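Local coordinates for protein staphylococcal superantigen-like 1 (PDB 4O1N) that probably acts as a secreted virulence protease that cleaves host collagens and cytokines, at residues I116-L121 with K132-I137; I120-K125 with I203-V208. All coordinates share one frame; numbering follows the deposited sequence.

In the fold
The N-terminal OB-fold part of the chain leads into segment 116-121, where contact 1 begins, and then strand 120-125 of the beta-grasp domain, where contact 2 begins. Contact 1 closes a short loop: the chain turns back, and strand 128-134 forms a hairpin with 120-125, the pairing running on past the strand ends to Asn117 opposite Ile137. Contact 2 closes a much longer one, of 77 residues, holding that hairpin return, helix 144-159 and strands 171-175 and 180-183 before strand 203-210 comes in alongside. The shorter loop overlaps the start of the longer one, and the two share Ile120 and Leu121. Strand 120-125 is thus gripped antiparallel at one edge and parallel at the other, beneath helix 144-159.

Contact 1 (I116-L121 with K132-I137); sequences INTPIL and KDFYYI
Residues Ile116-Leu121 and Lys132-Ile137 run nearly antiparallel, their end-to-end directions 150° apart, and pair in one register from Asn117 opposite Ile137 to Leu121 opposite Asp133. They form the open end of the beta hairpin at the edge of the beta-grasp sheet. Leu121 and Asp133 exchange two short backbone bonds, with Leu121 N 2.8 Å from Asp133 O, and Asn117 and Ile137 also bond both ways. Between these pairs Pro119 has no N-H to offer Tyr135 O, and the rung is a single bond from Tyr135 N to Pro119 O (3.1 Å). Pro119, Leu121, Tyr135 and Ile137 line the face toward helix 144-159, where Pro119 and Ile137 touch Ile203 and Leu121 and Tyr135 touch Ile206 of strand 203-210. There the proline ring packs on two residues of the partner: its CG lies 3.5 Å from Ile137 CD1 and 4.0 Å from Tyr135 CB. Leu121 CB meets Tyr135 CB at 4.1 Å. Tyr135 has CG anti to the backbone N (chi1 -168°), which carries its ring away from the hairpin partner to pack on Leu147, Arg150 and Leu151 of the helix. On the other face Thr118 sits between two aromatic rings. Its CG2 methyl lies over one face of the Tyr136 ring, 3.3 Å from CE1, the two side chains pointing the same way, while Thr118 OG1 stands over a face of the Phe134 ring. That ring has its edge turned to a backbone acceptor, with Phe134 CD1 3.4 Å from Pro119 O.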
loop_
_atom_site.group_PDB
_atom_site.type_symbol
_atom_site.label_atom_id
_atom_site.label_comp_id
_atom_site.label_asym_id
_atom_site.label_seq_id
_atom_site.Cartn_x
_atom_site.Cartn_y
_atom_site.Cartn_z
ATOM N N ILE A 116 -0.460 -10.719 -15.015
ATOM C CA ILE A 116 -1.422 -10.060 -14.165
ATOM C C ILE A 116 -2.409 -11.096 -13.691
ATOM O O ILE A 116 -3.033 -11.739 -14.503
ATOM C CB ILE A 116 -2.145 -8.914 -14.904
ATOM C CG1 ILE A 116 -1.131 -7.906 -15.492
ATOM C CG2 ILE A 116 -3.038 -8.156 -13.929
ATOM C CD1 ILE A 116 -1.726 -6.983 -16.523
ATOM N N ASN A 117 -2.548 -11.278 -12.388
ATOM C CA ASN A 117 -3.497 -12.299 -11.899
ATOM C C ASN A 117 -4.705 -11.706 -11.189
ATOM O O ASN A 117 -4.567 -10.783 -10.391
ATOM C CB ASN A 117 -2.799 -13.332 -11.000
ATOM C CG ASN A 117 -1.469 -12.829 -10.446
ATOM O OD1 ASN A 117 -1.444 -11.993 -9.536
ATOM N ND2 ASN A 117 -0.345 -13.326 -11.003
ATOM N N THR A 118 -5.885 -12.233 -11.477
ATOM C CA THR A 118 -7.060 -11.909 -10.669
ATOM C C THR A 118 -7.172 -12.702 -9.324
ATOM O O THR A 118 -6.814 -13.869 -9.259
ATOM C CB THR A 118 -8.354 -12.106 -11.499
ATOM O OG1 THR A 118 -8.457 -13.455 -11.971
ATOM C CG2 THR A 118 -8.379 -11.151 -12.681
ATOM N N PRO A 119 -7.615 -12.054 -8.239
ATOM C CA PRO A 119 -8.316 -12.736 -7.158
ATOM C C PRO A 119 -9.725 -12.217 -7.078
ATOM O O PRO A 119 -10.052 -11.232 -7.748
ATOM C CB PRO A 119 -7.551 -12.306 -5.901
ATOM C CG PRO A 119 -7.144 -10.931 -6.179
ATOM C CD PRO A 119 -7.033 -10.807 -7.716
ATOM N N ILE A 120 -10.545 -12.885 -6.273
ATOM C CA ILE A 120 -11.910 -12.470 -6.091
ATOM C C ILE A 120 -11.938 -11.215 -5.269
ATOM O O ILE A 120 -11.192 -11.075 -4.337
ATOM C CB ILE A 120 -12.745 -13.557 -5.407
ATOM C CG1 ILE A 120 -12.999 -14.706 -6.383
ATOM C CG2 ILE A 120 -14.094 -13.007 -4.940
ATOM C CD1 ILE A 120 -13.432 -15.984 -5.718
ATOM N N LEU A 121 -12.794 -10.285 -5.651
ATOM C CA LEU A 121 -12.990 -9.071 -4.876
ATOM C C LEU A 121 -14.500 -8.949 -4.547
ATOM O O LEU A 121 -15.350 -9.004 -5.448
ATOM C CB LEU A 121 -12.482 -7.839 -5.637
ATOM C CG LEU A 121 -12.781 -6.490 -4.987
ATOM C CD1 LEU A 121 -11.909 -6.273 -3.755
ATOM C CD2 LEU A 121 -12.584 -5.354 -5.978
ATOM N N LYS A 132 -19.232 -7.861 -6.620
ATOM C CA LYS A 132 -18.631 -9.175 -6.610
ATOM C C LYS A 132 -17.926 -9.340 -7.943
ATOM O O LYS A 132 -18.579 -9.535 -8.963
ATOM C CB LYS A 132 -19.717 -10.231 -6.415
ATOM C CG LYS A 132 -19.320 -11.418 -5.552
ATOM C CD LYS A 132 -18.830 -12.556 -6.412
ATOM C CE LYS A 132 -18.002 -13.552 -5.618
ATOM N NZ LYS A 132 -17.316 -14.524 -6.524
ATOM N N ASP A 133 -16.591 -9.224 -7.934
ATOM C CA ASP A 133 -15.789 -9.162 -9.174
ATOM C C ASP A 133 -14.347 -9.533 -8.901
ATOM O O ASP A 133 -14.101 -10.474 -8.125
ATOM C CB ASP A 133 -15.904 -7.778 -9.855
ATOM C CG ASP A 133 -15.528 -7.826 -11.342
ATOM O OD1 ASP A 133 -16.431 -8.028 -12.178
ATOM O OD2 ASP A 133 -14.328 -7.727 -11.702
ATOM N N PHE A 134 -13.403 -8.795 -9.493
ATOM C CA PHE A 134 -12.001 -9.122 -9.439
ATOM C C PHE A 134 -11.137 -7.942 -9.097
ATOM O O PHE A 134 -11.490 -6.811 -9.422
ATOM C CB PHE A 134 -11.576 -9.625 -10.794
ATOM C CG PHE A 134 -12.204 -10.929 -11.176
ATOM C CD1 PHE A 134 -12.005 -12.063 -10.405
ATOM C CD2 PHE A 134 -12.949 -11.044 -12.328
ATOM C CE1 PHE A 134 -12.540 -13.278 -10.772
ATOM C CE2 PHE A 134 -13.494 -12.267 -12.696
ATOM C CZ PHE A 134 -13.280 -13.380 -11.922
ATOM N N TYR A 135 -10.002 -8.229 -8.436
ATOM C CA TYR A 135 -8.932 -7.265 -8.191
ATOM C C TYR A 135 -7.739 -7.718 -9.051
ATOM O O TYR A 135 -7.463 -8.898 -9.120
ATOM C CB TYR A 135 -8.581 -7.203 -6.705
ATOM C CG TYR A 135 -7.691 -6.048 -6.319
ATOM C CD1 TYR A 135 -8.212 -4.797 -5.976
ATOM C CD2 TYR A 135 -6.306 -6.201 -6.310
ATOM C CE1 TYR A 135 -7.371 -3.741 -5.611
ATOM C CE2 TYR A 135 -5.456 -5.161 -5.962
ATOM C CZ TYR A 135 -5.987 -3.926 -5.610
ATOM O OH TYR A 135 -5.118 -2.897 -5.261
ATOM N N TYR A 136 -7.043 -6.804 -9.725
ATOM C CA TYR A 136 -5.947 -7.225 -10.608
ATOM C C TYR A 136 -4.594 -6.893 -9.992
ATOM O O TYR A 136 -4.432 -5.846 -9.422
ATOM C CB TYR A 136 -6.119 -6.592 -11.986
ATOM C CG TYR A 136 -7.424 -7.004 -12.664
ATOM C CD1 TYR A 136 -7.422 -7.898 -13.746
ATOM C CD2 TYR A 136 -8.665 -6.519 -12.210
ATOM C CE1 TYR A 136 -8.610 -8.275 -14.346
ATOM C CE2 TYR A 136 -9.862 -6.913 -12.805
ATOM C CZ TYR A 136 -9.822 -7.778 -13.861
ATOM O OH TYR A 136 -10.966 -8.180 -14.477
ATOM N N ILE A 137 -3.635 -7.811 -10.096
ATOM C CA ILE A 137 -2.377 -7.708 -9.379
ATOM C C ILE A 137 -1.227 -8.079 -10.272
ATOM O O ILE A 137 -1.173 -9.194 -10.791
ATOM C CB ILE A 137 -2.325 -8.704 -8.223
ATOM C CG1 ILE A 137 -3.510 -8.511 -7.288
ATOM C CG2 ILE A 137 -1.022 -8.568 -7.453
ATOM C CD1 ILE A 137 -3.894 -9.797 -6.605
#

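Contact 2 (I120-K125 with I203-V208)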
loop_
_atom_site.group_PDB
_atom_site.type_symbol
_atom_site.label_atom_id
_atom_site.label_comp_id
_atom_site.label_asym_id
_atom_site.label_seq_id
_atom_site.Cartn_x
_atom_site.Cartn_y
_atom_site.Cartn_z
ATOM N N ILE A 120 -10.545 -12.885 -6.273
ATOM C CA ILE A 120 -11.910 -12.470 -6.091
ATOM C C ILE A 120 -11.938 -11.215 -5.269
ATOM O O ILE A 120 -11.192 -11.075 -4.337
ATOM C CB ILE A 120 -12.745 -13.557 -5.407
ATOM C CG1 ILE A 120 -12.999 -14.706 -6.383
ATOM C CG2 ILE A 120 -14.094 -13.007 -4.940
ATOM C CD1 ILE A 120 -13.432 -15.984 -5.718
ATOM N N LEU A 121 -12.794 -10.285 -5.651
ATOM C CA LEU A 121 -12.990 -9.071 -4.876
ATOM C C LEU A 121 -14.500 -8.949 -4.547
ATOM O O LEU A 121 -15.350 -9.004 -5.448
ATOM C CB LEU A 121 -12.482 -7.839 -5.637
ATOM C CG LEU A 121 -12.781 -6.490 -4.987
ATOM C CD1 LEU A 121 -11.909 -6.273 -3.755
ATOM C CD2 LEU A 121 -12.584 -5.354 -5.978
ATOM N N GLU A 122 -14.799 -8.786 -3.257
ATOM C CA GLU A 122 -16.150 -8.672 -2.787
ATOM C C GLU A 122 -16.257 -7.463 -1.873
ATOM O O GLU A 122 -15.480 -7.316 -0.934
ATOM C CB GLU A 122 -16.538 -9.953 -2.036
ATOM C CG GLU A 122 -17.977 -10.010 -1.536
ATOM C CD GLU A 122 -18.314 -11.286 -0.747
ATOM O OE1 GLU A 122 -17.407 -12.125 -0.499
ATOM O OE2 GLU A 122 -19.502 -11.454 -0.353
ATOM N N ILE A 123 -17.234 -6.609 -2.113
ATOM C CA ILE A 123 -17.413 -5.463 -1.252
ATOM C C ILE A 123 -18.821 -5.480 -0.683
ATOM O O ILE A 123 -19.757 -5.786 -1.411
ATOM C CB ILE A 123 -17.158 -4.163 -2.004
ATOM C CG1 ILE A 123 -15.834 -4.242 -2.754
ATOM C CG2 ILE A 123 -17.128 -3.002 -1.027
ATOM C CD1 ILE A 123 -15.480 -2.998 -3.522
ATOM N N LYS A 124 -18.945 -5.158 0.612
ATOM C CA LYS A 124 -20.227 -5.140 1.331
ATOM C C LYS A 124 -20.484 -3.822 2.054
ATOM O O LYS A 124 -19.592 -3.378 2.799
ATOM C CB LYS A 124 -20.201 -6.198 2.419
ATOM C CG LYS A 124 -20.080 -7.593 1.915
ATOM C CD LYS A 124 -20.539 -8.567 2.983
ATOM C CE LYS A 124 -21.004 -9.835 2.316
ATOM N NZ LYS A 124 -21.309 -10.873 3.313
ATOM N N LYS A 125 -21.667 -3.214 1.853
ATOM C CA LYS A 125 -22.227 -2.204 2.795
ATOM C C LYS A 125 -23.308 -2.898 3.607
ATOM O O LYS A 125 -24.063 -3.718 3.068
ATOM C CB LYS A 125 -22.814 -0.955 2.099
ATOM N N ILE A 203 -2.721 -14.258 -3.699
ATOM C CA ILE A 203 -3.885 -13.655 -3.032
ATOM C C ILE A 203 -5.110 -14.281 -3.629
ATOM O O ILE A 203 -5.330 -14.190 -4.795
ATOM C CB ILE A 203 -3.966 -12.149 -3.257
ATOM C CG1 ILE A 203 -2.740 -11.486 -2.642
ATOM C CG2 ILE A 203 -5.254 -11.606 -2.646
ATOM C CD1 ILE A 203 -2.614 -10.000 -2.880
ATOM N N ASN A 204 -5.903 -14.927 -2.806
ATOM C CA ASN A 204 -7.035 -15.692 -3.291
ATOM C C ASN A 204 -8.248 -14.827 -3.287
ATOM O O ASN A 204 -9.038 -14.869 -4.225
ATOM C CB ASN A 204 -7.294 -16.874 -2.362
ATOM C CG ASN A 204 -8.495 -17.716 -2.789
ATOM O OD1 ASN A 204 -8.440 -18.424 -3.791
ATOM N ND2 ASN A 204 -9.570 -17.655 -2.021
ATOM N N LYS A 205 -8.438 -14.071 -2.211
ATOM C CA LYS A 205 -9.616 -13.221 -2.124
ATOM C C LYS A 205 -9.398 -11.936 -1.309
ATOM O O LYS A 205 -8.684 -11.918 -0.317
ATOM C CB LYS A 205 -10.774 -14.017 -1.517
ATOM C CG LYS A 205 -12.066 -13.232 -1.397
ATOM C CD LYS A 205 -13.211 -14.106 -0.912
ATOM C CE LYS A 205 -14.492 -13.271 -0.785
ATOM N NZ LYS A 205 -15.698 -14.123 -0.812
ATOM N N ILE A 206 -10.079 -10.876 -1.723
ATOM C CA ILE A 206 -10.109 -9.656 -0.951
ATOM C C ILE A 206 -11.533 -9.306 -0.654
ATOM O O ILE A 206 -12.331 -9.171 -1.582
ATOM C CB ILE A 206 -9.470 -8.497 -1.716
ATOM C CG1 ILE A 206 -7.964 -8.720 -1.794
ATOM C CG2 ILE A 206 -9.756 -7.173 -1.011
ATOM C CD1 ILE A 206 -7.323 -7.928 -2.890
ATOM N N LEU A 207 -11.814 -9.173 0.640
ATOM C CA LEU A 207 -13.105 -8.791 1.184
ATOM C C LEU A 207 -12.984 -7.373 1.762
ATOM O O LEU A 207 -12.109 -7.123 2.587
ATOM C CB LEU A 207 -13.485 -9.767 2.344
ATOM C CG LEU A 207 -14.935 -10.221 2.652
ATOM C CD1 LEU A 207 -15.074 -10.595 4.115
ATOM C CD2 LEU A 207 -16.017 -9.224 2.299
ATOM N N VAL A 208 -13.868 -6.472 1.346
ATOM C CA VAL A 208 -14.015 -5.166 1.992
ATOM C C VAL A 208 -15.443 -5.034 2.558
ATOM O O VAL A 208 -16.395 -4.940 1.787
ATOM C CB VAL A 208 -13.756 -4.009 0.987
ATOM C CG1 VAL A 208 -14.009 -2.643 1.619
ATOM C CG2 VAL A 208 -12.334 -4.072 0.446
#
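Lys205 stretches its side chain across Ile120 and Glu122, its CG 4.1 Å from Ile120 CB and its ammonium beyond. The two strands run parallel (axes 4.8 Å apart at their closest, 11° between directions), the central parallel pair of the beta-grasp fold, paired in register from Ile120 with Lys205 to Ile123 with Val208. Lys205 CG is anti to the backbone N (chi1 -179°) and the rest of the chain extended, and this full reach brings NZ to Glu122 OE1, a 2.6 Å salt bridge met nearly along the C-O axis. Glu122 is likewise extended. Its OE2 lies close to Asp129 OD1, a like charge that the lysine may help to offset. On the opposite face, toward helix 144-159, Leu121 CD1 reaches across to Ile206 CG2 at 3.6 Å, and Leu151 packs on both residues. Further along this face Ile123 and Val208 lie side by side, pointing the same way, with Ile123 CG2 4.1 Å from Val208 CB. Backbone bonds alternate as a parallel ladder: Ile120 O takes Ile206 N, and Ile206 O takes Glu122 N. Before it, Asn204 and Lys205 both face Thr174 in a classic beta bulge, where Asn204 O still accepts Ile120 N at 3.2 Å. At its other end the ladder runs on to Met210, past a rung in which Lys124 N lies 2.8 Å from Val208 O.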